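Side-chain contacts in N-Acetyltransferase, PseH (Campylobacter jejuni subsp. jejuni PT14, PDB 4XPL), which transfers an acetyl group from acetyl coenzyme A to the 4-amino group of a UDP-linked sugar, the third step in making pseudaminic acid for flagellin modification: residues F87-K92 with K132-N137; A121-F124 with A130-L133; Y62-Q67 with I72-F77. The protein carries 8 engineered substitutions. One frame throughout, in Å; residues are numbered along the deposited sequence.

Contact 1 (F87-K92 with K132-N137); sequences FGLYAK and KLYQQN. With ACO (acetyl coenzyme *a), chain B.
The Phe87 ring turns its edge to a face of the Tyr134 ring in a T-shaped pair, with centroids 5.2 Å apart and planes at 68°. Phe87 CZ stands over that face near the rim. Tyr134 CG lies anti to its carbonyl carbon (chi1 -64°), and from there the ring reaches across to the strand.

Apolar contacts continue along the strand. Leu89 CD2 comes in at the rim of the Tyr134 ring, in its plane, 3.9 Å from Tyr134 CE1, while Leu89 CD1 meets Leu133 CD2 at 4.0 Å. The same Leu89 CD2 makes a close methyl-to-hydroxyl contact, 3.1 Å from Tyr134 OH. Met103 and Ile106 of helix 99-114 pack against the same group.

Polar links run through water and cofactor. One water sits 2.6 Å from Tyr134 OH and donates to Phe87 O, tying the buried hydroxyl to the strand. Leu89 O accepts from ACO N4P at 2.8 Å, and Ala91 N gives a nearly straight bond (170°) to ACO O9P. On the helix side, the Gln136 chain runs extended beyond CG and carries its amide to the 3'-phosphate, where Gln136 NE2 donates to ACO O7A at 2.7 Å.

Strand 84-91 thus pairs with the pantetheine arm much as with another strand, while helix 128-136 reaches the far phosphate, an arrangement characteristic of the acetyl coenzyme A site of the GNAT fold.

Contact 2 (A121-F124 with A130-L133); sequences AYVF and ALKL. With ACO (acetyl coenzyme *a), chain B.
Val123 faces helix 128-136 across a wholly apolar contact, its two methyls taking different neighbours. From CB, the side chain forks. With chi1 -77°, CG1 lies anti to the carbonyl carbon, and CG2 falls between the backbone N and the carbonyl carbon. CG1 heads for the cofactor and the first turn of the helix: Val123 CG1 is 4.2 Å from Ala130 CB and 4.0 Å from ACO C2P, the methylene next to the thioester sulfur. On the other branch Val123 CG2 touches Leu131 CD2 at 3.6 Å, and Leu131 CG stands a little farther off at 4.0 Å from the same methyl.

Leu131 leaves the helix beside this meeting place and bends back to it. Its CG is anti to its own carbonyl carbon (chi1 -73°), and the CD2 branch passes alongside Val123, the two side chains running in opposite directions. Ala130 adds a single methyl, which bridges protein and cofactor: Ala130 CB lies 4.0 Å from ACO C3P, so Ala130 CB and Val123 CG1 together line one side of the pantetheine end with hydrocarbon. Lys132 CB and CG pass beside adenine N3A and ribose O4B, with Lys132 CG 3.5 Å from ACO N3A.

Strand 118-124, between strands 84-91 and 148-154 in the sheet, forms with the following helix one wall of the GNAT acetyl coenzyme A pocket. Tyr134 of the same helix also packs on Val123, Tyr149 of strand 148-154 meets Leu131, and Leu133 turns toward helix 99-114, placing helix 128-136 against both the sheet and its helical neighbour.

Contact 3 (Y62-Q67 with I72-F77); sequences YFLVFQ and IGVIDF
Tyr62 and Asp76 are brought together by their first torsions: Tyr62 CG is anti to its carbonyl carbon (chi1 -78°), and Asp76 CG lies between its backbone N and carbonyl carbon (chi1 71°). Both side chains then point the same way from one face of the sheet, side by side. Asp76 CB sits over the centre of the tyrosine ring, 3.4 Å from its centroid, as a CH-pi contact, and the carboxylate stacks over the CE2-CZ side of the same ring, its plane 16° from the ring's.

On this face Leu64 CD1 also meets Val74 CG2. The opposite face carries the hydrophobic contacts of Phe63, Val65 and Ile75: Ile75 CG1 is 3.9 Å from Phe63 CB and equally far from Val65 CG2. Phe63 CD2 comes in the plane of the Phe77 ring, at its edge, 3.9 Å from Phe77 CE1. Toward the turn, Val65 CG1 touches Ile72 CG1 at 3.8 Å, and the aliphatic start of Gln67 rests on Ile72 CG2. Helix 99-114 packs onto this side through Leu102, Ile106 and Tyr109.

Phe63 and Ile75 exchange a reciprocal pair of backbone bonds, Phe63 N to Ile75 O and Ile75 N to Phe63 O, each 2.9 Å. Val65 N bonds to Gly73 O while Ile72 N bonds to Val65 O, so that Ile72 and Gly73 form a beta bulge opposite Val65 near the turn.

This is an antiparallel beta hairpin within the GNAT sheet, and it sets the Asp76 side chain about 4 Å, at the nearest atoms, from the bound acetyl coenzyme A.

All three contacts are largely buried and reach one sheet, but at different places. Every touching residue of contact 1 is buried, whereas Leu131 of contact 2 is partly exposed. Contact 3 joins adjacent strands: backbone hydrogen bonds join them while side chains pack on both faces. Contacts 1 and 2 set strands against helix 128-136, with aromatic, aliphatic and water-mediated links in the first and aliphatic contact alone in the second. Contacts 1 and 2 share Lys132 and Leu133, touch through Tyr134 and Val123, and both meet the cofactor. Contact 3 connects to contact 1 through neighbouring strands 70-78 and 84-91, whereas it stays about 8 Å from contact 2 at the nearest atoms.

Contact 1 (F87-K92 with K132-N137)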
loop_
_atom_site.group_PDB
_atom_site.type_symbol
_atom_site.label_atom_id
_atom_site.label_comp_id
_atom_site.label_asym_id
_atom_site.label_seq_id
_atom_site.Cartn_x
_atom_site.Cartn_y
_atom_site.Cartn_z
ATOM N N PHE A 87 -1.283 0.102 6.681
ATOM C CA PHE A 87 -0.736 0.085 5.351
ATOM C C PHE A 87 -1.042 -1.205 4.634
ATOM O O PHE A 87 -1.368 -2.240 5.244
ATOM C CB PHE A 87 0.791 0.302 5.367
ATOM C CG PHE A 87 1.563 -0.883 5.841
ATOM C CD1 PHE A 87 1.862 -1.035 7.176
ATOM C CD2 PHE A 87 1.968 -1.859 4.952
ATOM C CE1 PHE A 87 2.552 -2.116 7.626
ATOM C CE2 PHE A 87 2.661 -2.965 5.394
ATOM C CZ PHE A 87 2.962 -3.097 6.725
ATOM N N GLY A 88 -0.877 -1.123 3.322
ATOM C CA GLY A 88 -1.021 -2.246 2.421
ATOM C C GLY A 88 -0.049 -2.091 1.262
ATOM O O GLY A 88 0.516 -1.008 1.031
ATOM N N LEU A 89 0.189 -3.198 0.564
ATOM C CA LEU A 89 1.108 -3.202 -0.594
ATOM C C LEU A 89 0.678 -4.290 -1.558
ATOM O O LEU A 89 0.003 -5.267 -1.161
ATOM C CB LEU A 89 2.547 -3.415 -0.144
ATOM C CG LEU A 89 3.027 -4.785 0.318
ATOM C CD1 LEU A 89 4.551 -4.940 0.339
ATOM C CD2 LEU A 89 2.439 -5.080 1.675
ATOM N N TYR A 90 1.010 -4.086 -2.818
ATOM C CA TYR A 90 0.648 -5.005 -3.861
ATOM C C TYR A 90 1.713 -4.944 -4.955
ATOM O O TYR A 90 1.910 -3.883 -5.566
ATOM C CB TYR A 90 -0.760 -4.655 -4.380
ATOM C CG TYR A 90 -1.428 -5.770 -5.131
ATOM C CD1 TYR A 90 -1.124 -6.013 -6.454
ATOM C CD2 TYR A 90 -2.385 -6.583 -4.521
ATOM C CE1 TYR A 90 -1.725 -7.040 -7.162
ATOM C CE2 TYR A 90 -3.000 -7.621 -5.234
ATOM C CZ TYR A 90 -2.651 -7.837 -6.559
ATOM O OH TYR A 90 -3.235 -8.843 -7.297
ATOM N N ALA A 91 2.406 -6.056 -5.205
ATOM C CA ALA A 91 3.409 -6.080 -6.280
ATOM C C ALA A 91 2.700 -6.160 -7.637
ATOM O O ALA A 91 1.642 -6.782 -7.765
ATOM C CB ALA A 91 4.401 -7.256 -6.118
ATOM N N LYS A 92 3.264 -5.509 -8.641
ATOM C CA LYS A 92 2.826 -5.711 -10.009
ATOM C C LYS A 92 2.888 -7.231 -10.214
ATOM O O LYS A 92 3.871 -7.860 -9.811
ATOM C CB LYS A 92 3.717 -4.930 -10.991
ATOM C CG LYS A 92 3.297 -4.969 -12.468
ATOM C CD LYS A 92 4.092 -3.952 -13.291
ATOM C CE LYS A 92 3.528 -3.767 -14.694
ATOM N NZ LYS A 92 3.570 -5.029 -15.481
ATOM N N LYS A 132 6.160 -13.133 6.326
ATOM C CA LYS A 132 7.613 -13.239 6.295
ATOM C C LYS A 132 8.257 -11.866 6.004
ATOM O O LYS A 132 9.246 -11.464 6.628
ATOM C CB LYS A 132 8.001 -14.234 5.212
ATOM C CG LYS A 132 9.517 -14.528 5.083
ATOM C CD LYS A 132 10.074 -14.947 6.437
ATOM C CE LYS A 132 11.325 -15.770 6.344
ATOM N NZ LYS A 132 11.419 -16.582 7.613
ATOM N N LEU A 133 7.664 -11.143 5.064
ATOM C CA LEU A 133 8.189 -9.851 4.653
ATOM C C LEU A 133 8.115 -8.871 5.810
ATOM O O LEU A 133 9.061 -8.137 6.064
ATOM C CB LEU A 133 7.368 -9.335 3.476
ATOM C CG LEU A 133 7.968 -8.232 2.666
ATOM C CD1 LEU A 133 9.343 -8.659 2.137
ATOM C CD2 LEU A 133 6.978 -7.874 1.550
ATOM N N TYR A 134 6.985 -8.873 6.516
ATOM C CA TYR A 134 6.781 -7.994 7.675
ATOM C C TYR A 134 7.745 -8.349 8.807
ATOM O O TYR A 134 8.349 -7.463 9.422
ATOM C CB TYR A 134 5.321 -8.073 8.169
ATOM C CG TYR A 134 4.286 -7.571 7.163
ATOM C CD1 TYR A 134 4.668 -6.969 5.960
ATOM C CD2 TYR A 134 2.921 -7.710 7.409
ATOM C CE1 TYR A 134 3.734 -6.540 5.041
ATOM C CE2 TYR A 134 1.961 -7.238 6.469
ATOM C CZ TYR A 134 2.384 -6.658 5.308
ATOM O OH TYR A 134 1.464 -6.212 4.371
ATOM N N GLN A 135 7.902 -9.641 9.074
ATOM C CA GLN A 135 8.823 -10.110 10.110
ATOM C C GLN A 135 10.246 -9.703 9.754
ATOM O O GLN A 135 11.023 -9.309 10.629
ATOM C CB GLN A 135 8.744 -11.640 10.265
ATOM C CG GLN A 135 9.839 -12.256 11.123
ATOM C CD GLN A 135 10.778 -13.144 10.332
ATOM O OE1 GLN A 135 10.468 -14.329 10.096
ATOM N NE2 GLN A 135 11.939 -12.601 9.939
ATOM N N GLN A 136 10.598 -9.806 8.475
ATOM C CA GLN A 136 11.947 -9.420 8.041
ATOM C C GLN A 136 12.215 -7.926 8.232
ATOM O O GLN A 136 13.358 -7.512 8.328
ATOM C CB GLN A 136 12.185 -9.806 6.578
ATOM C CG GLN A 136 12.379 -11.301 6.384
ATOM C CD GLN A 136 12.490 -11.720 4.935
ATOM O OE1 GLN A 136 12.995 -12.804 4.644
ATOM N NE2 GLN A 136 12.018 -10.885 4.025
ATOM N N ASN A 137 11.165 -7.118 8.265
ATOM C CA ASN A 137 11.297 -5.675 8.494
ATOM C C ASN A 137 10.943 -5.261 9.954
ATOM O O ASN A 137 10.615 -4.092 10.239
ATOM C CB ASN A 137 10.451 -4.915 7.470
ATOM C CG ASN A 137 11.052 -4.954 6.084
ATOM O OD1 ASN A 137 11.889 -4.123 5.756
ATOM N ND2 ASN A 137 10.701 -5.975 5.292
HETATM N N1A ACO B . 6.778 -19.138 4.142
HETATM C C2A ACO B . 7.723 -18.226 4.454
HETATM N N3A ACO B . 8.264 -17.398 3.534
HETATM C C4A ACO B . 7.887 -17.429 2.225
HETATM C C5A ACO B . 6.855 -18.390 1.810
HETATM C C6A ACO B . 6.305 -19.277 2.876
HETATM N N6A ACO B . 5.354 -20.208 2.604
HETATM N N7A ACO B . 6.681 -18.206 0.482
HETATM C C8A ACO B . 7.525 -17.215 0.079
HETATM N N9A ACO B . 8.242 -16.748 1.125
HETATM C C1B ACO B . 9.269 -15.658 1.140
HETATM C C2B ACO B . 10.147 -15.604 -0.105
HETATM O O2B ACO B . 11.170 -16.604 -0.080
HETATM C C3B ACO B . 10.695 -14.198 0.005
HETATM O O3B ACO B . 11.825 -14.231 0.878
HETATM P P3B ACO B . 12.925 -13.052 0.987
HETATM O O7A ACO B . 12.164 -11.815 1.457
HETATM O O8A ACO B . 13.860 -13.587 2.047
HETATM O O9A ACO B . 13.541 -12.940 -0.393
HETATM C C4B ACO B . 9.543 -13.388 0.602
HETATM O O4B ACO B . 8.686 -14.344 1.246
HETATM C C5B ACO B . 8.787 -12.585 -0.463
HETATM O O5B ACO B . 8.434 -13.417 -1.580
HETATM P P1A ACO B . 8.489 -12.933 -3.126
HETATM O O1A ACO B . 7.996 -14.034 -4.024
HETATM O O2A ACO B . 9.817 -12.260 -3.400
HETATM O O3A ACO B . 7.257 -11.904 -3.241
HETATM P P2A ACO B . 7.424 -10.326 -3.389
HETATM O O4A ACO B . 8.478 -9.838 -2.430
HETATM O O5A ACO B . 7.611 -10.048 -4.866
HETATM O O6A ACO B . 5.939 -9.795 -3.040
HETATM C CBP ACO B . 3.988 -9.266 -1.836
HETATM C CCP ACO B . 5.334 -9.944 -1.758
HETATM C CDP ACO B . 4.222 -7.765 -2.179
HETATM C CEP ACO B . 3.277 -9.412 -0.485
HETATM C CAP ACO B . 3.196 -9.977 -2.945
HETATM O OAP ACO B . 3.081 -11.393 -2.660
HETATM C C9P ACO B . 1.824 -9.411 -3.132
HETATM O O9P ACO B . 1.650 -8.347 -3.731
HETATM N N8P ACO B . 0.819 -10.148 -2.650
HETATM C C7P ACO B . -0.576 -9.770 -2.846
HETATM C C6P ACO B . -0.935 -8.513 -2.042
HETATM C C5P ACO B . -0.732 -8.725 -0.555
HETATM O O5P ACO B . -0.987 -9.812 -0.024
HETATM N N4P ACO B . -0.324 -7.675 0.158
HETATM C C3P ACO B . -0.344 -7.725 1.630
HETATM C C2P ACO B . -1.755 -7.386 2.162
HETATM S S1P ACO B . -2.065 -5.674 1.786
HETATM C C ACO B . -3.069 -5.650 0.457
HETATM O O ACO B . -3.410 -6.706 -0.090
HETATM C CH3 ACO B . -3.502 -4.299 -0.058
HETATM O O HOH W 1 -0.871 -5.147 4.988
#

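Contact 2 (A121-F124 with A130-L133)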
loop_
_atom_site.group_PDB
_atom_site.type_symbol
_atom_site.label_atom_id
_atom_site.label_comp_id
_atom_site.label_asym_id
_atom_site.label_seq_id
_atom_site.Cartn_x
_atom_site.Cartn_y
_atom_site.Cartn_z
ATOM N N ALA A 121 -0.514 -3.179 10.396
ATOM C CA ALA A 121 -1.188 -3.883 9.314
ATOM C C ALA A 121 -1.902 -5.082 9.876
ATOM O O ALA A 121 -1.640 -5.509 10.993
ATOM C CB ALA A 121 -0.194 -4.328 8.228
ATOM N N TYR A 122 -2.801 -5.640 9.073
ATOM C CA TYR A 122 -3.373 -6.947 9.355
ATOM C C TYR A 122 -3.423 -7.740 8.053
ATOM O O TYR A 122 -3.568 -7.166 6.969
ATOM C CB TYR A 122 -4.751 -6.845 9.994
ATOM C CG TYR A 122 -5.769 -6.108 9.176
ATOM C CD1 TYR A 122 -5.765 -4.715 9.136
ATOM C CD2 TYR A 122 -6.745 -6.790 8.446
ATOM C CE1 TYR A 122 -6.690 -4.014 8.385
ATOM C CE2 TYR A 122 -7.684 -6.096 7.677
ATOM C CZ TYR A 122 -7.647 -4.702 7.656
ATOM O OH TYR A 122 -8.564 -3.983 6.918
ATOM N N VAL A 123 -3.212 -9.046 8.171
ATOM C CA VAL A 123 -3.195 -9.932 7.025
ATOM C C VAL A 123 -3.865 -11.240 7.396
ATOM O O VAL A 123 -3.873 -11.634 8.561
ATOM C CB VAL A 123 -1.767 -10.222 6.527
ATOM C CG1 VAL A 123 -1.245 -9.051 5.741
ATOM C CG2 VAL A 123 -0.851 -10.599 7.707
ATOM N N PHE A 124 -4.466 -11.879 6.402
ATOM C CA PHE A 124 -4.980 -13.221 6.581
ATOM C C PHE A 124 -3.798 -14.103 6.979
ATOM O O PHE A 124 -2.678 -13.955 6.454
ATOM C CB PHE A 124 -5.616 -13.747 5.296
ATOM C CG PHE A 124 -6.969 -13.169 5.002
ATOM C CD1 PHE A 124 -8.082 -13.573 5.730
ATOM C CD2 PHE A 124 -7.137 -12.232 3.984
ATOM C CE1 PHE A 124 -9.350 -13.045 5.457
ATOM C CE2 PHE A 124 -8.404 -11.699 3.705
ATOM C CZ PHE A 124 -9.504 -12.103 4.444
ATOM N N ALA A 130 3.461 -12.346 2.863
ATOM C CA ALA A 130 3.363 -11.041 3.501
ATOM C C ALA A 130 3.901 -11.089 4.933
ATOM O O ALA A 130 4.634 -10.183 5.375
ATOM C CB ALA A 130 1.925 -10.523 3.471
ATOM N N LEU A 131 3.525 -12.124 5.674
ATOM C CA LEU A 131 4.019 -12.260 7.050
ATOM C C LEU A 131 5.537 -12.300 7.137
ATOM O O LEU A 131 6.118 -11.589 7.929
ATOM C CB LEU A 131 3.452 -13.494 7.713
ATOM C CG LEU A 131 1.988 -13.325 8.075
ATOM C CD1 LEU A 131 1.351 -14.744 8.342
ATOM C CD2 LEU A 131 1.889 -12.382 9.276
ATOM N N LYS A 132 6.160 -13.133 6.326
ATOM C CA LYS A 132 7.613 -13.239 6.295
ATOM C C LYS A 132 8.257 -11.866 6.004
ATOM O O LYS A 132 9.246 -11.464 6.628
ATOM C CB LYS A 132 8.001 -14.234 5.212
ATOM C CG LYS A 132 9.517 -14.528 5.083
ATOM C CD LYS A 132 10.074 -14.947 6.437
ATOM C CE LYS A 132 11.325 -15.770 6.344
ATOM N NZ LYS A 132 11.419 -16.582 7.613
ATOM N N LEU A 133 7.664 -11.143 5.064
ATOM C CA LEU A 133 8.189 -9.851 4.653
ATOM C C LEU A 133 8.115 -8.871 5.810
ATOM O O LEU A 133 9.061 -8.137 6.064
ATOM C CB LEU A 133 7.368 -9.335 3.476
ATOM C CG LEU A 133 7.968 -8.232 2.666
ATOM C CD1 LEU A 133 9.343 -8.659 2.137
ATOM C CD2 LEU A 133 6.978 -7.874 1.550
HETATM N N1A ACO B . 6.778 -19.138 4.142
HETATM C C2A ACO B . 7.723 -18.226 4.454
HETATM N N3A ACO B . 8.264 -17.398 3.534
HETATM C C4A ACO B . 7.887 -17.429 2.225
HETATM C C5A ACO B . 6.855 -18.390 1.810
HETATM C C6A ACO B . 6.305 -19.277 2.876
HETATM N N6A ACO B . 5.354 -20.208 2.604
HETATM N N7A ACO B . 6.681 -18.206 0.482
HETATM C C8A ACO B . 7.525 -17.215 0.079
HETATM N N9A ACO B . 8.242 -16.748 1.125
HETATM C C1B ACO B . 9.269 -15.658 1.140
HETATM C C2B ACO B . 10.147 -15.604 -0.105
HETATM O O2B ACO B . 11.170 -16.604 -0.080
HETATM C C3B ACO B . 10.695 -14.198 0.005
HETATM O O3B ACO B . 11.825 -14.231 0.878
HETATM P P3B ACO B . 12.925 -13.052 0.987
HETATM O O7A ACO B . 12.164 -11.815 1.457
HETATM O O8A ACO B . 13.860 -13.587 2.047
HETATM O O9A ACO B . 13.541 -12.940 -0.393
HETATM C C4B ACO B . 9.543 -13.388 0.602
HETATM O O4B ACO B . 8.686 -14.344 1.246
HETATM C C5B ACO B . 8.787 -12.585 -0.463
HETATM O O5B ACO B . 8.434 -13.417 -1.580
HETATM P P1A ACO B . 8.489 -12.933 -3.126
HETATM O O1A ACO B . 7.996 -14.034 -4.024
HETATM O O2A ACO B . 9.817 -12.260 -3.400
HETATM O O3A ACO B . 7.257 -11.904 -3.241
HETATM P P2A ACO B . 7.424 -10.326 -3.389
HETATM O O4A ACO B . 8.478 -9.838 -2.430
HETATM O O5A ACO B . 7.611 -10.048 -4.866
HETATM O O6A ACO B . 5.939 -9.795 -3.040
HETATM C CBP ACO B . 3.988 -9.266 -1.836
HETATM C CCP ACO B . 5.334 -9.944 -1.758
HETATM C CDP ACO B . 4.222 -7.765 -2.179
HETATM C CEP ACO B . 3.277 -9.412 -0.485
HETATM C CAP ACO B . 3.196 -9.977 -2.945
HETATM O OAP ACO B . 3.081 -11.393 -2.660
HETATM C C9P ACO B . 1.824 -9.411 -3.132
HETATM O O9P ACO B . 1.650 -8.347 -3.731
HETATM N N8P ACO B . 0.819 -10.148 -2.650
HETATM C C7P ACO B . -0.576 -9.770 -2.846
HETATM C C6P ACO B . -0.935 -8.513 -2.042
HETATM C C5P ACO B . -0.732 -8.725 -0.555
HETATM O O5P ACO B . -0.987 -9.812 -0.024
HETATM N N4P ACO B . -0.324 -7.675 0.158
HETATM C C3P ACO B . -0.344 -7.725 1.630
HETATM C C2P ACO B . -1.755 -7.386 2.162
HETATM S S1P ACO B . -2.065 -5.674 1.786
HETATM C C ACO B . -3.069 -5.650 0.457
HETATM O O ACO B . -3.410 -6.706 -0.090
HETATM C CH3 ACO B . -3.502 -4.299 -0.058
#

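Contact 3 (Y62-Q67 with I72-F77)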
loop_
_atom_site.group_PDB
_atom_site.type_symbol
_atom_site.label_atom_id
_atom_site.label_comp_id
_atom_site.label_asym_id
_atom_site.label_seq_id
_atom_site.Cartn_x
_atom_site.Cartn_y
_atom_site.Cartn_z
ATOM N N TYR A 62 -2.838 6.495 -1.494
ATOM C CA TYR A 62 -2.366 5.402 -2.320
ATOM C C TYR A 62 -1.334 5.950 -3.291
ATOM O O TYR A 62 -1.524 7.032 -3.827
ATOM C CB TYR A 62 -3.547 4.822 -3.125
ATOM C CG TYR A 62 -4.465 3.900 -2.347
ATOM C CD1 TYR A 62 -5.216 4.368 -1.282
ATOM C CD2 TYR A 62 -4.578 2.558 -2.685
ATOM C CE1 TYR A 62 -6.044 3.521 -0.569
ATOM C CE2 TYR A 62 -5.428 1.700 -1.975
ATOM C CZ TYR A 62 -6.132 2.183 -0.929
ATOM O OH TYR A 62 -6.970 1.376 -0.208
ATOM N N PHE A 63 -0.277 5.175 -3.521
ATOM C CA PHE A 63 0.772 5.506 -4.436
ATOM C C PHE A 63 1.059 4.381 -5.415
ATOM O O PHE A 63 1.088 3.174 -5.039
ATOM C CB PHE A 63 2.038 5.804 -3.638
ATOM C CG PHE A 63 1.934 7.043 -2.760
ATOM C CD1 PHE A 63 2.112 8.294 -3.312
ATOM C CD2 PHE A 63 1.693 6.940 -1.424
ATOM C CE1 PHE A 63 2.070 9.423 -2.546
ATOM C CE2 PHE A 63 1.617 8.077 -0.635
ATOM C CZ PHE A 63 1.814 9.313 -1.205
ATOM N N LEU A 64 1.273 4.768 -6.662
ATOM C CA LEU A 64 1.865 3.882 -7.661
ATOM C C LEU A 64 3.376 4.061 -7.512
ATOM O O LEU A 64 3.860 5.206 -7.534
ATOM C CB LEU A 64 1.355 4.256 -9.047
ATOM C CG LEU A 64 1.698 3.405 -10.267
ATOM C CD1 LEU A 64 1.203 2.000 -10.071
ATOM C CD2 LEU A 64 1.120 3.995 -11.543
ATOM N N VAL A 65 4.103 2.962 -7.386
ATOM C CA VAL A 65 5.543 3.006 -7.161
ATOM C C VAL A 65 6.305 2.692 -8.445
ATOM O O VAL A 65 6.065 1.673 -9.082
ATOM C CB VAL A 65 5.965 2.033 -6.064
ATOM C CG1 VAL A 65 7.525 2.116 -5.813
ATOM C CG2 VAL A 65 5.141 2.322 -4.764
ATOM N N PHE A 66 7.251 3.567 -8.781
ATOM C CA PHE A 66 8.080 3.416 -9.929
ATOM C C PHE A 66 9.542 3.160 -9.529
ATOM O O PHE A 66 10.071 3.735 -8.562
ATOM C CB PHE A 66 8.041 4.686 -10.785
ATOM C CG PHE A 66 6.719 4.923 -11.498
ATOM C CD1 PHE A 66 5.629 5.392 -10.806
ATOM C CD2 PHE A 66 6.608 4.755 -12.866
ATOM C CE1 PHE A 66 4.433 5.650 -11.461
ATOM C CE2 PHE A 66 5.414 4.990 -13.522
ATOM C CZ PHE A 66 4.320 5.436 -12.787
ATOM N N GLN A 67 10.196 2.318 -10.327
ATOM C CA GLN A 67 11.627 2.100 -10.221
ATOM C C GLN A 67 12.154 2.401 -11.621
ATOM O O GLN A 67 11.799 1.721 -12.577
ATOM C CB GLN A 67 11.908 0.657 -9.794
ATOM C CG GLN A 67 13.401 0.248 -9.787
ATOM C CD GLN A 67 13.599 -1.243 -9.524
ATOM O OE1 GLN A 67 13.238 -2.097 -10.358
ATOM N NE2 GLN A 67 14.196 -1.567 -8.367
ATOM N N ILE A 72 6.365 -0.832 -10.396
ATOM C CA ILE A 72 6.647 -2.076 -9.682
ATOM C C ILE A 72 5.601 -2.515 -8.662
ATOM O O ILE A 72 5.605 -3.672 -8.246
ATOM C CB ILE A 72 8.049 -2.056 -9.033
ATOM C CG1 ILE A 72 8.227 -0.921 -8.021
ATOM C CG2 ILE A 72 9.135 -1.939 -10.212
ATOM C CD1 ILE A 72 9.400 -1.193 -7.016
ATOM N N GLY A 73 4.689 -1.618 -8.295
ATOM C CA GLY A 73 3.612 -2.000 -7.385
ATOM C C GLY A 73 2.860 -0.793 -6.897
ATOM O O GLY A 73 3.058 0.340 -7.393
ATOM N N VAL A 74 1.981 -1.058 -5.942
ATOM C CA VAL A 74 1.188 -0.025 -5.279
ATOM C C VAL A 74 1.400 -0.150 -3.783
ATOM O O VAL A 74 1.495 -1.276 -3.223
ATOM C CB VAL A 74 -0.312 -0.202 -5.632
ATOM C CG1 VAL A 74 -1.280 0.534 -4.627
ATOM C CG2 VAL A 74 -0.578 0.209 -7.092
ATOM N N ILE A 75 1.442 0.989 -3.115
ATOM C CA ILE A 75 1.400 1.008 -1.661
ATOM C C ILE A 75 0.298 1.917 -1.167
ATOM O O ILE A 75 -0.139 2.790 -1.885
ATOM C CB ILE A 75 2.778 1.414 -1.049
ATOM C CG1 ILE A 75 3.189 2.826 -1.459
ATOM C CG2 ILE A 75 3.853 0.386 -1.421
ATOM C CD1 ILE A 75 4.450 3.357 -0.709
ATOM N N ASP A 76 -0.168 1.681 0.060
ATOM C CA ASP A 76 -1.211 2.479 0.602
ATOM C C ASP A 76 -1.103 2.617 2.096
ATOM O O ASP A 76 -0.547 1.734 2.820
ATOM C CB ASP A 76 -2.618 1.985 0.200
ATOM C CG ASP A 76 -3.013 0.709 0.872
ATOM O OD1 ASP A 76 -3.585 0.773 1.979
ATOM O OD2 ASP A 76 -2.752 -0.351 0.276
ATOM N N PHE A 77 -1.661 3.747 2.535
ATOM C CA PHE A 77 -1.734 4.112 3.936
ATOM C C PHE A 77 -3.173 4.528 4.216
ATOM O O PHE A 77 -3.707 5.358 3.504
ATOM C CB PHE A 77 -0.784 5.275 4.207
ATOM C CG PHE A 77 0.612 5.050 3.721
ATOM C CD1 PHE A 77 0.983 5.404 2.425
ATOM C CD2 PHE A 77 1.577 4.546 4.568
ATOM C CE1 PHE A 77 2.271 5.196 1.987
ATOM C CE2 PHE A 77 2.865 4.385 4.157
ATOM C CZ PHE A 77 3.231 4.688 2.873
#